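Local atomic coordinates of oxidoreductase protein (Agrobacterium radiobacter, PDB entry 5UI9), a protein that binds NAD in a Rossmann-fold domain and probably acts as a Gfo/Idh/MocA-family dehydrogenase on a small hydroxy-acid substrate. Residues 112-116 with 117-121. Sequence-based numbering, arbitrary orientation.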
loop_
_atom_site.group_PDB
_atom_site.type_symbol
_atom_site.label_atom_id
_atom_site.label_comp_id
_atom_site.label_asym_id
_atom_site.label_seq_id
_atom_site.Cartn_x
_atom_site.Cartn_y
_atom_site.Cartn_z
ATOM N N ARG A 112 31.079 -11.179 11.414
ATOM C CA ARG A 112 31.912 -12.326 11.810
ATOM C C ARG A 112 33.215 -11.883 12.493
ATOM O O ARG A 112 33.595 -12.441 13.538
ATOM C CB ARG A 112 32.217 -13.224 10.603
ATOM C CG ARG A 112 32.790 -14.590 10.957
ATOM N N THR A 113 33.874 -10.873 11.921
ATOM C CA THR A 113 35.127 -10.346 12.473
ATOM C C THR A 113 34.938 -9.755 13.868
ATOM O O THR A 113 35.778 -9.944 14.741
ATOM C CB THR A 113 35.746 -9.259 11.570
ATOM O OG1 THR A 113 35.706 -9.688 10.205
ATOM C CG2 THR A 113 37.202 -8.984 11.965
ATOM N N CYS A 114 33.839 -9.034 14.068
ATOM C CA CYS A 114 33.550 -8.438 15.373
ATOM C C CYS A 114 33.201 -9.498 16.416
ATOM O O CYS A 114 33.662 -9.403 17.556
ATOM C CB CYS A 114 32.462 -7.378 15.258
ATOM S SG CYS A 114 33.050 -5.904 14.394
ATOM N N GLU A 115 32.430 -10.514 16.023
ATOM C CA GLU A 115 32.153 -11.660 16.913
ATOM C C GLU A 115 33.425 -12.420 17.312
ATOM O O GLU A 115 33.581 -12.781 18.480
ATOM C CB GLU A 115 31.129 -12.619 16.296
ATOM C CG GLU A 115 29.690 -12.144 16.484
ATOM C CD GLU A 115 28.667 -12.874 15.620
ATOM O OE1 GLU A 115 29.039 -13.842 14.913
ATOM O OE2 GLU A 115 27.477 -12.466 15.656
ATOM N N ASN A 116 34.325 -12.630 16.347
ATOM C CA ASN A 116 35.630 -13.271 16.588
ATOM C C ASN A 116 36.529 -12.471 17.533
ATOM O O ASN A 116 37.276 -13.054 18.327
ATOM C CB ASN A 116 36.378 -13.515 15.264
ATOM C CG ASN A 116 35.793 -14.664 14.448
ATOM O OD1 ASN A 116 35.043 -15.496 14.959
ATOM N ND2 ASN A 116 36.148 -14.717 13.167
ATOM N N ALA A 117 36.462 -11.144 17.437
ATOM C CA ALA A 117 37.235 -10.254 18.308
ATOM C C ALA A 117 36.552 -9.971 19.655
ATOM O O ALA A 117 37.122 -9.287 20.501
ATOM C CB ALA A 117 37.525 -8.948 17.583
ATOM N N ASP A 118 35.332 -10.477 19.837
ATOM C CA ASP A 118 34.563 -10.327 21.072
ATOM C C ASP A 118 34.318 -8.849 21.403
ATOM O O ASP A 118 34.502 -8.413 22.542
ATOM C CB ASP A 118 35.257 -11.082 22.228
ATOM C CG ASP A 118 34.317 -11.404 23.391
ATOM O OD1 ASP A 118 33.101 -11.141 23.307
ATOM O OD2 ASP A 118 34.809 -11.929 24.411
ATOM N N ILE A 119 33.897 -8.090 20.390
ATOM C CA ILE A 119 33.544 -6.680 20.557
ATOM C C ILE A 119 32.119 -6.426 20.050
ATOM O O ILE A 119 31.696 -7.036 19.062
ATOM C CB ILE A 119 34.530 -5.709 19.861
ATOM C CG1 ILE A 119 34.670 -5.998 18.354
ATOM C CG2 ILE A 119 35.892 -5.764 20.544
ATOM C CD1 ILE A 119 34.821 -4.749 17.512
ATOM N N PRO A 120 31.368 -5.551 20.740
ATOM C CA PRO A 120 30.057 -5.163 20.225
ATOM C C PRO A 120 30.131 -4.417 18.885
ATOM O O PRO A 120 31.083 -3.661 18.631
ATOM C CB PRO A 120 29.506 -4.241 21.320
ATOM C CG PRO A 120 30.227 -4.629 22.556
ATOM C CD PRO A 120 31.590 -5.052 22.112
ATOM N N LEU A 121 29.138 -4.661 18.034
ATOM C CA LEU A 121 28.965 -3.925 16.786
ATOM C C LEU A 121 27.496 -3.553 16.670
ATOM O O LEU A 121 26.643 -4.439 16.646
ATOM C CB LEU A 121 29.379 -4.782 15.586
ATOM C CG LEU A 121 29.160 -4.188 14.185
ATOM C CD1 LEU A 121 29.971 -2.911 14.000
ATOM C CD2 LEU A 121 29.499 -5.212 13.111
#
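Ile119 N donates to Cys114 O over 3.1 Å in a nearly straight bond, the N-H...O angle being 179°. Two residues earlier in the chain, Ala117 N reaches Thr113 O at 3.0 Å, an i to i-4 bond of the helical kind. The third link is poorer in geometry: Asp118 N lies 3.2 Å from Glu115 O but approaches at a C=O...N angle of 105° and from well above the carbonyl plane, and it is this height that takes it off the lone pairs of that oxygen. The left-handed backbone of Asp118, with its positive phi, turns the chain back over the helix end and brings the amide of Ile119 onto Cys114 O; the left-handed Asp118 and the pair Ile119 N to Cys114 O and Asp118 N to Glu115 O make this a Schellman motif. It closes helix 104-116 and redirects the chain into strand 121-124, an outermost strand of the parallel Rossmann sheet. Beyond the cap, Cys114 supplies the apolar contact. Cys114 SG, anti to the carbonyl carbon, meets two methyl groups, Ile119 CD1 at 3.8 Å and Leu121 CD2 at the same distance. Ile119 brings CD1 to the sulfur through a CG1 placed between its own backbone N and carbonyl carbon (chi1 57°), and that CG1 also passes 3.6 Å from Cys114 O, beside the capping bond. Leu121 adds its CB, 4.0 Å from Cys114 CB. Val84 of helix 80-89 packs against both Cys114 and Leu121, while Ala88 of the same helix touches Thr113 and Ala117.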